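Local atomic coordinates of glycosyl hydrolase family 2, TIM barrel domain protein (Parabacteroides merdae ATCC 43184, PDB entry 6DXU), a protein that probably hydrolyses beta-glucuronides as a family 2 glycoside hydrolase, a beta-glucuronidase of the human gut microbiome. Residues Gly42-Gly45 with Glu49-Arg52; Thr119-Tyr124 with Asp136-Asp141; Phe472-Val477 with Gln505-Phe510; Ile484-Tyr489 with Lys497-Gln502. All coordinates share one frame; numbering follows the deposited sequence.

In the fold
Contacts 1 and 2 lie in the sugar binding domain of this family 2 enzyme. Contacts 3 and 4 lie in its TIM barrel, with the centres of contacts 1 and 3 about 51 Å apart. Contacts 2 and 4 are buried and apolar: a tryptophan edge between two sheets in one, isoleucines between a loop and a helix in the other. Contacts 1 and 3 are partly buried and border on other subunits. Contact 1 has a charged acceptor, while contact 3 is a light touch without a bond. Contact 3 uses the loops before strand 479-481 and after helix 496-504; contact 4 uses the loop between them and the helix itself. Val51 packs on Tyr124, and Phe510 on Ile484.

Contact 1: residues Gly42-Gly45 with Glu49-Arg52; sequences GDLG and EAVR
The loop Gly42-Gly45 passes a short, weakly bonded helix at Glu49-Val51, with Arg52 just beyond it, and the CA atoms of Leu44 and Glu49 are 6.4 Å apart. The CB bonds of Leu44 and Glu49 both point toward the opposite segment, and the two side chains run antiparallel, side by side. Glu49 CG lies beside its own backbone N (chi1 -68°), and the extended chain beyond it carries the carboxylate back to the loop. Gly45 N gives a nearly straight hydrogen bond to Glu49 OE1, 2.8 Å long at 175°. The N-H comes from above the carboxylate plane, 64° out of it. Leu44 CB packs 3.7 Å from Glu49 OE1. Leu44 CD1 meets Ala50 CB at 3.8 Å.

Glu49 OE1 also has a salt bridge to Arg172 of a second subunit. Glu49 OE2 lies 3.6 Å from Arg52 NH2, well out of the guanidinium plane, so that pairing rests on charge alone. Replacing Glu49 by an alanine would probably leave Gly45 N-H without this acceptor, and cost Arg172 of the second subunit and Arg52 a charged partner each. The contact thus ties one carboxylate to a backbone N-H, a local arginine and the subunit interface.

Contact 2: residues Thr119-Tyr124 with Asp136-Asp141; sequences TDVYVY and DSWNVD
Trp138 points its six-membered ring end at the strand Thr119-Val123, and the touching is done by the ring edge. Thr119 and Val121 each send a methyl to that edge, near the ring plane. Thr119 CG2 is 3.6 Å from Trp138 CH2, and Thr119 CB is equally near Trp138 CZ2. The threonine and the indole lie at a slant to each other. Val121 instead runs past the indole in the opposite sense, with Val121 CG2 3.9 Å from Trp138 CH2 and 4.1 Å from Trp138 CZ3.

Thr119 CG2 is anti to the backbone N, while its OG1 sits beside that N (chi1 -57°). The methyl is therefore the branch closest to CH2. The CB bonds of Thr119, Val121, Trp138 and Val140 all point toward the facing segment.

No hydrogen bond crosses here. The backbones are well apart, with the CA atoms of Val121 and Val140 8.5 Å from each other. The rings of His131 and Phe112 stack on Trp138, and Leu110 and Leu164 pack on Val121. Strand 118-123 belongs to one antiparallel sheet and strand 138-141 to another. Their inward side chains form the interior of a beta sandwich, the jelly-roll-like fold known for the sugar binding domain of family 2 glycoside hydrolases.

Contact 3: residues Phe472-Val477 with Gln505-Phe510; sequences FCNDIV and QKVKHF
Two irregular loops approach each other here, and their CA atoms come nearest at Asn474 and Val507, 7.2 Å apart. Within Phe472-Val477 the chain turns back on itself, with a hydrogen bond of 3.1 Å from Ile476 N to Cys473 O. No hydrogen bond crosses between the loops.

Asn474 and Val507 carry the contact. The CB bonds of both point at the facing loop, and the two side chains cross at a slant. Asn474 CG stands between the backbone N and the carbonyl carbon (chi1 71°), which sets its amide beside the valine. Asn474 ND2 lies 3.9 Å from Val507 CG1, and Asn474 CB lies 4.1 Å from the same methyl. The touching is van der Waals only. Val507 CG1 is the branch beside the valine's own backbone N. Lys506 stays at the margin. Its side chain leads away, and its NZ makes a salt bridge with Glu503.

Tyr480 of strand 479-481 touches both Asn474 and Val507, and the backbones of His509 and Tyr480 are hydrogen-bonded. Cys473 and Val477 rest on strand 464-468, while Phe472 and Ile476 lean on helix 442-459. The contact thus joins the loop between strands 464-468 and 479-481 to the loop between helix 496-504 and strand 512-513.

Contact 4: residues Ile484-Tyr489 with Lys497-Gln502; sequences IWAGWY and KSISEQ
Ile484 and Ile499 meet through their CG2 methyls, and both hold that methyl anti to the backbone N (chi1 -57° in Ile484, -65° in Ile499). In each, CG1 lies beside the N and the chain goes on extended to CD1. The CB bonds of both residues point toward the opposite segment. The two side chains lie alongside each other, each heading the other way.

Ile484 CG2 lies 3.9 Å from Ile499 CG2. Ile484 CG1 is almost as close to that methyl, at 4.0 Å. Ile499 CG2 is thus set against two branches of Ile484. The far end of Ile484 continues along the helix, where its CD1 comes 4.2 Å from Ser500 OG. This is packing against a methyl. The Ser500 hydroxyl has its polar partner in Tyr496 O. On the loop side, Ala486 CB points toward the helix and meets Ile499 CD1 at 4.4 Å. Ile499 is touched at one methyl by Ile484 and at the other by Ala486.

Ala486 is the second residue of a type II beta turn from Trp485 to Trp488, closed by a bond of 3.0 Å from Trp488 N to Trp485 O. Gly487 takes the positive phi that this turn needs at its third position. Beyond the turn, Trp488 meets the ring of Trp563, a residue of the bicine pocket.

An alanine in place of Ile484 would probably open a gap beside Ile499 CG2 and remove the CD1 contact with Ser500. With no hydrogen bond between the segments, the hold of this barrel loop on helix 496-504 rests here on the shape of aliphatic groups.

Contact 1: residues Gly42-Gly45 with Glu49-Arg52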
loop_
_atom_site.group_PDB
_atom_site.type_symbol
_atom_site.label_atom_id
_atom_site.label_comp_id
_atom_site.label_asym_id
_atom_site.label_seq_id
_atom_site.Cartn_x
_atom_site.Cartn_y
_atom_site.Cartn_z
ATOM N N GLY D 42 25.598 6.841 5.807
ATOM C CA GLY D 42 24.765 7.104 4.650
ATOM C C GLY D 42 24.116 5.835 4.126
ATOM O O GLY D 42 24.409 4.721 4.555
ATOM N N ASP D 43 23.232 6.020 3.155
ATOM C CA ASP D 43 22.416 4.909 2.697
ATOM C C ASP D 43 23.052 4.198 1.507
ATOM O O ASP D 43 23.887 4.750 0.792
ATOM C CB ASP D 43 21.027 5.413 2.322
ATOM C CG ASP D 43 19.920 4.461 2.736
ATOM O OD1 ASP D 43 20.204 3.340 3.215
ATOM O OD2 ASP D 43 18.742 4.837 2.559
ATOM N N LEU D 44 22.662 2.941 1.323
ATOM C CA LEU D 44 22.940 2.196 0.104
ATOM C C LEU D 44 21.744 2.319 -0.839
ATOM O O LEU D 44 20.633 2.663 -0.427
ATOM C CB LEU D 44 23.186 0.723 0.405
ATOM C CG LEU D 44 24.384 0.451 1.309
ATOM C CD1 LEU D 44 24.396 -1.022 1.639
ATOM C CD2 LEU D 44 25.657 0.876 0.578
ATOM N N GLY D 45 21.978 2.022 -2.108
ATOM C CA GLY D 45 20.879 2.056 -3.072
ATOM C C GLY D 45 19.950 0.860 -3.050
ATOM O O GLY D 45 18.940 0.842 -3.760
ATOM N N GLU D 49 23.815 -3.788 -2.951
ATOM C CA GLU D 49 25.101 -3.107 -2.858
ATOM C C GLU D 49 25.927 -3.609 -1.680
ATOM O O GLU D 49 27.157 -3.504 -1.710
ATOM C CB GLU D 49 24.909 -1.588 -2.758
ATOM C CG GLU D 49 24.355 -0.949 -4.050
ATOM C CD GLU D 49 24.537 0.571 -4.095
ATOM O OE1 GLU D 49 24.515 1.209 -3.023
ATOM O OE2 GLU D 49 24.656 1.131 -5.213
ATOM N N ALA D 50 25.286 -4.148 -0.648
ATOM C CA ALA D 50 26.032 -4.641 0.499
ATOM C C ALA D 50 26.686 -5.993 0.247
ATOM O O ALA D 50 27.682 -6.314 0.919
ATOM C CB ALA D 50 25.121 -4.743 1.731
ATOM N N VAL D 51 26.168 -6.782 -0.695
ATOM C CA VAL D 51 26.569 -8.179 -0.857
ATOM C C VAL D 51 27.050 -8.511 -2.266
ATOM O O VAL D 51 27.481 -9.646 -2.507
ATOM C CB VAL D 51 25.426 -9.134 -0.459
ATOM C CG1 VAL D 51 25.065 -8.942 1.014
ATOM C CG2 VAL D 51 24.204 -8.917 -1.360
ATOM N N ARG D 52 27.001 -7.569 -3.208
ATOM C CA ARG D 52 27.366 -7.887 -4.582
ATOM C C ARG D 52 28.877 -8.094 -4.724
ATOM O O ARG D 52 29.667 -7.558 -3.939
ATOM C CB ARG D 52 26.911 -6.767 -5.522
ATOM C CG ARG D 52 27.596 -5.411 -5.284
ATOM C CD ARG D 52 26.992 -4.383 -6.233
ATOM N NE ARG D 52 27.458 -3.023 -5.995
ATOM C CZ ARG D 52 27.015 -1.980 -6.688
ATOM N NH1 ARG D 52 26.120 -2.170 -7.653
ATOM N NH2 ARG D 52 27.449 -0.759 -6.412
#

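Contact 2: residues Thr119-Tyr124 with Asp136-Asp141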
loop_
_atom_site.group_PDB
_atom_site.type_symbol
_atom_site.label_atom_id
_atom_site.label_comp_id
_atom_site.label_asym_id
_atom_site.label_seq_id
_atom_site.Cartn_x
_atom_site.Cartn_y
_atom_site.Cartn_z
ATOM N N THR D 119 15.813 0.250 12.711
ATOM C CA THR D 119 16.807 -0.721 12.280
ATOM C C THR D 119 16.151 -1.734 11.351
ATOM O O THR D 119 15.018 -2.153 11.585
ATOM C CB THR D 119 17.448 -1.430 13.501
ATOM O OG1 THR D 119 18.022 -0.449 14.377
ATOM C CG2 THR D 119 18.533 -2.415 13.066
ATOM N N ASP D 120 16.859 -2.102 10.282
ATOM C CA ASP D 120 16.421 -3.148 9.370
ATOM C C ASP D 120 17.572 -4.127 9.187
ATOM O O ASP D 120 18.722 -3.719 9.017
ATOM C CB ASP D 120 15.956 -2.569 8.020
ATOM C CG ASP D 120 14.656 -1.800 8.151
ATOM O OD1 ASP D 120 13.583 -2.441 8.160
ATOM O OD2 ASP D 120 14.708 -0.566 8.312
ATOM N N VAL D 121 17.254 -5.420 9.203
ATOM C CA VAL D 121 18.252 -6.477 9.270
ATOM C C VAL D 121 18.115 -7.354 8.042
ATOM O O VAL D 121 17.007 -7.793 7.721
ATOM C CB VAL D 121 18.063 -7.311 10.550
ATOM C CG1 VAL D 121 19.150 -8.373 10.682
ATOM C CG2 VAL D 121 18.045 -6.390 11.734
ATOM N N TYR D 122 19.249 -7.668 7.399
ATOM C CA TYR D 122 19.255 -8.477 6.184
ATOM C C TYR D 122 20.217 -9.646 6.319
ATOM O O TYR D 122 21.350 -9.484 6.788
ATOM C CB TYR D 122 19.671 -7.660 4.964
ATOM C CG TYR D 122 18.740 -6.535 4.658
ATOM C CD1 TYR D 122 18.855 -5.330 5.324
ATOM C CD2 TYR D 122 17.721 -6.684 3.702
ATOM C CE1 TYR D 122 17.991 -4.284 5.044
ATOM C CE2 TYR D 122 16.861 -5.637 3.413
ATOM C CZ TYR D 122 17.006 -4.441 4.100
ATOM O OH TYR D 122 16.168 -3.383 3.841
ATOM N N VAL D 123 19.758 -10.816 5.896
ATOM C CA VAL D 123 20.602 -11.991 5.702
ATOM C C VAL D 123 20.714 -12.200 4.198
ATOM O O VAL D 123 19.709 -12.479 3.532
ATOM C CB VAL D 123 20.007 -13.225 6.402
ATOM C CG1 VAL D 123 20.763 -14.483 5.980
ATOM C CG2 VAL D 123 20.022 -13.035 7.932
ATOM N N TYR D 124 21.930 -12.052 3.659
ATOM C CA TYR D 124 22.128 -11.915 2.216
ATOM C C TYR D 124 21.171 -10.834 1.707
ATOM O O TYR D 124 21.217 -9.703 2.202
ATOM C CB TYR D 124 21.934 -13.262 1.502
ATOM C CG TYR D 124 22.439 -13.290 0.072
ATOM C CD1 TYR D 124 23.701 -12.800 -0.266
ATOM C CD2 TYR D 124 21.622 -13.757 -0.950
ATOM C CE1 TYR D 124 24.144 -12.815 -1.600
ATOM C CE2 TYR D 124 22.045 -13.767 -2.271
ATOM C CZ TYR D 124 23.301 -13.303 -2.590
ATOM O OH TYR D 124 23.697 -13.327 -3.917
ATOM N N ASP D 136 14.734 -0.143 23.584
ATOM C CA ASP D 136 14.271 -1.453 24.009
ATOM C C ASP D 136 15.066 -2.545 23.300
ATOM O O ASP D 136 15.676 -2.323 22.251
ATOM C CB ASP D 136 12.756 -1.616 23.762
ATOM C CG ASP D 136 12.295 -1.161 22.360
ATOM O OD1 ASP D 136 13.032 -0.467 21.613
ATOM O OD2 ASP D 136 11.142 -1.501 21.990
ATOM N N SER D 137 15.103 -3.717 23.922
ATOM C CA SER D 137 15.735 -4.886 23.330
ATOM C C SER D 137 14.739 -5.604 22.417
ATOM O O SER D 137 13.522 -5.493 22.588
ATOM C CB SER D 137 16.246 -5.819 24.436
ATOM O OG SER D 137 16.857 -6.972 23.902
ATOM N N TRP D 138 15.267 -6.319 21.424
ATOM C CA TRP D 138 14.452 -7.035 20.453
ATOM C C TRP D 138 15.343 -8.077 19.800
ATOM O O TRP D 138 16.572 -8.002 19.896
ATOM C CB TRP D 138 13.848 -6.090 19.400
ATOM C CG TRP D 138 14.853 -5.158 18.759
ATOM C CD1 TRP D 138 15.427 -4.055 19.334
ATOM C CD2 TRP D 138 15.396 -5.242 17.430
ATOM N NE1 TRP D 138 16.299 -3.455 18.451
ATOM C CE2 TRP D 138 16.293 -4.159 17.276
ATOM C CE3 TRP D 138 15.194 -6.109 16.354
ATOM C CZ2 TRP D 138 17.002 -3.934 16.090
ATOM C CZ3 TRP D 138 15.902 -5.891 15.182
ATOM C CH2 TRP D 138 16.791 -4.814 15.057
ATOM N N ASN D 139 14.723 -9.057 19.147
ATOM C CA ASN D 139 15.532 -10.111 18.547
ATOM C C ASN D 139 14.894 -10.602 17.256
ATOM O O ASN D 139 13.716 -10.350 16.985
ATOM C CB ASN D 139 15.743 -11.279 19.523
ATOM C CG ASN D 139 14.443 -11.817 20.086
ATOM O OD1 ASN D 139 13.582 -12.267 19.345
ATOM N ND2 ASN D 139 14.295 -11.762 21.404
ATOM N N VAL D 140 15.701 -11.312 16.458
ATOM C CA VAL D 140 15.286 -11.860 15.170
ATOM C C VAL D 140 15.827 -13.281 15.071
ATOM O O VAL D 140 17.041 -13.484 15.160
ATOM C CB VAL D 140 15.811 -11.029 13.985
ATOM C CG1 VAL D 140 15.283 -11.611 12.670
ATOM C CG2 VAL D 140 15.426 -9.560 14.134
ATOM N N ASP D 141 14.942 -14.254 14.862
ATOM C CA ASP D 141 15.374 -15.627 14.570
ATOM C C ASP D 141 15.739 -15.695 13.091
ATOM O O ASP D 141 14.870 -15.566 12.231
ATOM C CB ASP D 141 14.260 -16.623 14.896
ATOM C CG ASP D 141 14.708 -18.078 14.808
ATOM O OD1 ASP D 141 15.567 -18.394 13.970
ATOM O OD2 ASP D 141 14.128 -18.937 15.520
#

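Contact 3: residues Phe472-Val477 with Gln505-Phe510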
loop_
_atom_site.group_PDB
_atom_site.type_symbol
_atom_site.label_atom_id
_atom_site.label_comp_id
_atom_site.label_asym_id
_atom_site.label_seq_id
_atom_site.Cartn_x
_atom_site.Cartn_y
_atom_site.Cartn_z
ATOM N N PHE D 472 -0.818 19.621 34.072
ATOM C CA PHE D 472 -2.185 19.256 33.715
ATOM C C PHE D 472 -2.394 17.747 33.603
ATOM O O PHE D 472 -3.510 17.321 33.284
ATOM C CB PHE D 472 -2.623 19.952 32.420
ATOM C CG PHE D 472 -1.842 19.551 31.186
ATOM C CD1 PHE D 472 -2.172 18.409 30.474
ATOM C CD2 PHE D 472 -0.829 20.361 30.706
ATOM C CE1 PHE D 472 -1.470 18.051 29.324
ATOM C CE2 PHE D 472 -0.119 20.017 29.559
ATOM C CZ PHE D 472 -0.438 18.865 28.867
ATOM N N CYS D 473 -1.361 16.939 33.859
ATOM C CA CYS D 473 -1.499 15.496 34.005
ATOM C C CYS D 473 -1.174 15.024 35.422
ATOM O O CYS D 473 -1.027 13.812 35.642
ATOM C CB CYS D 473 -0.599 14.762 33.003
ATOM S SG CYS D 473 -1.148 14.808 31.265
ATOM N N ASN D 474 -1.054 15.937 36.400
ATOM C CA ASN D 474 -0.537 15.465 37.691
ATOM C C ASN D 474 -1.559 14.657 38.497
ATOM O O ASN D 474 -1.194 14.110 39.544
ATOM C CB ASN D 474 0.026 16.636 38.519
ATOM C CG ASN D 474 -1.049 17.578 39.055
ATOM O OD1 ASN D 474 -2.232 17.475 38.719
ATOM N ND2 ASN D 474 -0.621 18.534 39.872
ATOM N N ASP D 475 -2.800 14.531 38.027
ATOM C CA ASP D 475 -3.799 13.687 38.679
ATOM C C ASP D 475 -3.818 12.266 38.130
ATOM O O ASP D 475 -4.558 11.425 38.650
ATOM C CB ASP D 475 -5.203 14.293 38.515
ATOM C CG ASP D 475 -5.605 14.476 37.038
ATOM O OD1 ASP D 475 -4.718 14.721 36.198
ATOM O OD2 ASP D 475 -6.806 14.380 36.705
ATOM N N ILE D 476 -3.038 11.977 37.093
ATOM C CA ILE D 476 -3.129 10.690 36.410
ATOM C C ILE D 476 -2.176 9.665 37.011
ATOM O O ILE D 476 -2.567 8.526 37.291
ATOM C CB ILE D 476 -2.878 10.885 34.899
ATOM C CG1 ILE D 476 -4.084 11.564 34.243
ATOM C CG2 ILE D 476 -2.593 9.544 34.211
ATOM C CD1 ILE D 476 -3.822 12.055 32.831
ATOM N N VAL D 477 -0.925 10.055 37.262
ATOM C CA VAL D 477 0.115 9.101 37.622
ATOM C C VAL D 477 0.130 8.876 39.128
ATOM O O VAL D 477 -0.413 9.662 39.909
ATOM C CB VAL D 477 1.496 9.583 37.134
ATOM C CG1 VAL D 477 1.541 9.565 35.628
ATOM C CG2 VAL D 477 1.760 10.990 37.656
ATOM N N GLN D 505 2.687 19.405 48.539
ATOM C CA GLN D 505 1.281 19.450 48.943
ATOM C C GLN D 505 0.318 19.349 47.765
ATOM O O GLN D 505 -0.884 19.121 47.976
ATOM C CB GLN D 505 1.009 20.740 49.723
ATOM C CG GLN D 505 1.815 20.873 51.012
ATOM C CD GLN D 505 1.523 22.172 51.740
ATOM O OE1 GLN D 505 2.305 23.131 51.680
ATOM N NE2 GLN D 505 0.391 22.211 52.437
ATOM N N LYS D 506 0.803 19.528 46.535
ATOM C CA LYS D 506 -0.078 19.503 45.377
ATOM C C LYS D 506 -0.419 18.095 44.908
ATOM O O LYS D 506 -1.360 17.928 44.129
ATOM C CB LYS D 506 0.550 20.277 44.219
ATOM C CG LYS D 506 0.807 21.737 44.529
ATOM C CD LYS D 506 1.369 22.458 43.315
ATOM C CE LYS D 506 1.787 23.879 43.659
ATOM N NZ LYS D 506 2.305 24.593 42.453
ATOM N N VAL D 507 0.318 17.079 45.350
ATOM C CA VAL D 507 0.155 15.731 44.824
ATOM C C VAL D 507 0.176 14.734 45.972
ATOM O O VAL D 507 0.692 15.003 47.060
ATOM C CB VAL D 507 1.247 15.384 43.779
ATOM C CG1 VAL D 507 1.066 16.226 42.496
ATOM C CG2 VAL D 507 2.646 15.606 44.375
ATOM N N LYS D 508 -0.363 13.546 45.700
ATOM C CA LYS D 508 -0.392 12.512 46.731
ATOM C C LYS D 508 1.012 12.011 47.049
ATOM O O LYS D 508 1.373 11.867 48.228
ATOM C CB LYS D 508 -1.296 11.364 46.287
ATOM C CG LYS D 508 -1.531 10.305 47.328
ATOM C CD LYS D 508 -2.588 9.319 46.831
ATOM C CE LYS D 508 -2.790 8.190 47.818
ATOM N NZ LYS D 508 -3.620 7.081 47.275
ATOM N N HIS D 509 1.823 11.751 46.018
ATOM C CA HIS D 509 3.179 11.242 46.199
ATOM C C HIS D 509 4.125 12.138 45.413
ATOM O O HIS D 509 4.124 12.112 44.180
ATOM C CB HIS D 509 3.294 9.790 45.732
ATOM C CG HIS D 509 2.337 8.862 46.417
ATOM N ND1 HIS D 509 2.264 8.757 47.790
ATOM C CD2 HIS D 509 1.420 7.996 45.923
ATOM C CE1 HIS D 509 1.340 7.869 48.113
ATOM N NE2 HIS D 509 0.813 7.390 47.000
ATOM N N PHE D 510 4.951 12.890 46.130
ATOM C CA PHE D 510 5.880 13.849 45.550
ATOM C C PHE D 510 7.263 13.219 45.560
ATOM O O PHE D 510 7.688 12.653 46.574
ATOM C CB PHE D 510 5.852 15.159 46.356
ATOM C CG PHE D 510 7.020 16.100 46.112
ATOM C CD1 PHE D 510 8.150 16.055 46.915
ATOM C CD2 PHE D 510 6.945 17.081 45.134
ATOM C CE1 PHE D 510 9.212 16.945 46.711
ATOM C CE2 PHE D 510 7.987 17.972 44.926
ATOM C CZ PHE D 510 9.123 17.907 45.715
#

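Contact 4: residues Ile484-Tyr489 with Lys497-Gln502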
loop_
_atom_site.group_PDB
_atom_site.type_symbol
_atom_site.label_atom_id
_atom_site.label_comp_id
_atom_site.label_asym_id
_atom_site.label_seq_id
_atom_site.Cartn_x
_atom_site.Cartn_y
_atom_site.Cartn_z
ATOM N N ILE D 484 11.885 21.852 39.680
ATOM C CA ILE D 484 12.440 22.661 40.767
ATOM C C ILE D 484 13.937 22.773 40.524
ATOM O O ILE D 484 14.697 21.849 40.835
ATOM C CB ILE D 484 12.153 22.084 42.156
ATOM C CG1 ILE D 484 10.647 21.915 42.392
ATOM C CG2 ILE D 484 12.744 22.999 43.237
ATOM C CD1 ILE D 484 10.359 21.138 43.689
ATOM N N TRP D 485 14.365 23.904 39.970
ATOM C CA TRP D 485 15.775 24.155 39.705
ATOM C C TRP D 485 16.248 25.378 40.486
ATOM O O TRP D 485 16.728 26.348 39.890
ATOM C CB TRP D 485 15.987 24.354 38.200
ATOM C CG TRP D 485 16.005 23.084 37.405
ATOM C CD1 TRP D 485 14.949 22.482 36.781
ATOM C CD2 TRP D 485 17.150 22.276 37.128
ATOM N NE1 TRP D 485 15.369 21.329 36.149
ATOM C CE2 TRP D 485 16.719 21.189 36.340
ATOM C CE3 TRP D 485 18.503 22.367 37.471
ATOM C CZ2 TRP D 485 17.593 20.201 35.889
ATOM C CZ3 TRP D 485 19.370 21.387 37.021
ATOM C CH2 TRP D 485 18.913 20.318 36.244
ATOM N N ALA D 486 16.095 25.344 41.808
ATOM C CA ALA D 486 16.384 26.507 42.641
ATOM C C ALA D 486 17.862 26.876 42.565
ATOM O O ALA D 486 18.740 26.034 42.786
ATOM C CB ALA D 486 15.995 26.227 44.093
ATOM N N GLY D 487 18.133 28.151 42.289
ATOM C CA GLY D 487 19.496 28.605 42.154
ATOM C C GLY D 487 20.104 28.337 40.802
ATOM O O GLY D 487 21.292 28.628 40.601
ATOM N N TRP D 488 19.353 27.760 39.870
ATOM C CA TRP D 488 19.920 27.641 38.535
ATOM C C TRP D 488 19.019 28.306 37.511
ATOM O O TRP D 488 19.222 29.482 37.198
ATOM C CB TRP D 488 20.204 26.186 38.164
ATOM C CG TRP D 488 21.042 26.132 36.910
ATOM C CD1 TRP D 488 20.655 25.702 35.664
ATOM C CD2 TRP D 488 22.384 26.606 36.773
ATOM N NE1 TRP D 488 21.700 25.847 34.772
ATOM C CE2 TRP D 488 22.768 26.404 35.429
ATOM C CE3 TRP D 488 23.310 27.167 37.667
ATOM C CZ2 TRP D 488 24.041 26.747 34.954
ATOM C CZ3 TRP D 488 24.575 27.503 37.195
ATOM C CH2 TRP D 488 24.926 27.295 35.855
ATOM N N TYR D 489 18.000 27.596 37.008
ATOM C CA TYR D 489 17.153 28.196 35.980
ATOM C C TYR D 489 16.237 29.272 36.543
ATOM O O TYR D 489 15.730 30.091 35.772
ATOM C CB TYR D 489 16.317 27.125 35.263
ATOM C CG TYR D 489 17.143 26.219 34.374
ATOM C CD1 TYR D 489 17.141 24.846 34.561
ATOM C CD2 TYR D 489 17.953 26.748 33.367
ATOM C CE1 TYR D 489 17.902 24.022 33.766
ATOM C CE2 TYR D 489 18.723 25.927 32.564
ATOM C CZ TYR D 489 18.687 24.564 32.763
ATOM O OH TYR D 489 19.443 23.729 31.967
ATOM N N LYS D 497 14.037 24.450 49.965
ATOM C CA LYS D 497 13.166 23.765 50.919
ATOM C C LYS D 497 11.739 24.299 50.854
ATOM O O LYS D 497 10.773 23.521 50.829
ATOM C CB LYS D 497 13.726 23.904 52.334
ATOM C CG LYS D 497 12.889 23.205 53.399
ATOM C CD LYS D 497 13.619 23.220 54.723
ATOM C CE LYS D 497 12.758 22.700 55.852
ATOM N NZ LYS D 497 13.584 22.600 57.099
ATOM N N SER D 498 11.579 25.624 50.822
ATOM C CA SER D 498 10.227 26.183 50.805
ATOM C C SER D 498 9.494 25.828 49.512
ATOM O O SER D 498 8.288 25.540 49.534
ATOM C CB SER D 498 10.270 27.696 51.012
ATOM O OG SER D 498 10.873 28.354 49.919
ATOM N N ILE D 499 10.188 25.869 48.370
ATOM C CA ILE D 499 9.542 25.468 47.123
ATOM C C ILE D 499 9.114 24.008 47.199
ATOM O O ILE D 499 8.012 23.646 46.771
ATOM C CB ILE D 499 10.461 25.729 45.914
ATOM C CG1 ILE D 499 10.711 27.229 45.749
ATOM C CG2 ILE D 499 9.818 25.172 44.630
ATOM C CD1 ILE D 499 11.800 27.559 44.735
ATOM N N SER D 500 9.982 23.150 47.749
ATOM C CA SER D 500 9.652 21.733 47.892
ATOM C C SER D 500 8.440 21.526 48.802
ATOM O O SER D 500 7.567 20.698 48.507
ATOM C CB SER D 500 10.863 20.965 48.430
ATOM O OG SER D 500 11.986 21.042 47.556
ATOM N N GLU D 501 8.368 22.271 49.911
ATOM C CA GLU D 501 7.216 22.167 50.810
ATOM C C GLU D 501 5.924 22.538 50.094
ATOM O O GLU D 501 4.891 21.872 50.259
ATOM C CB GLU D 501 7.423 23.062 52.032
ATOM C CG GLU D 501 8.424 22.509 53.040
ATOM C CD GLU D 501 8.819 23.537 54.088
ATOM O OE1 GLU D 501 8.577 24.746 53.871
ATOM O OE2 GLU D 501 9.403 23.141 55.117
ATOM N N GLN D 502 5.954 23.613 49.313
ATOM C CA GLN D 502 4.769 24.012 48.562
ATOM C C GLN D 502 4.407 22.976 47.505
ATOM O O GLN D 502 3.223 22.699 47.281
ATOM C CB GLN D 502 4.990 25.378 47.918
ATOM C CG GLN D 502 5.181 26.503 48.918
#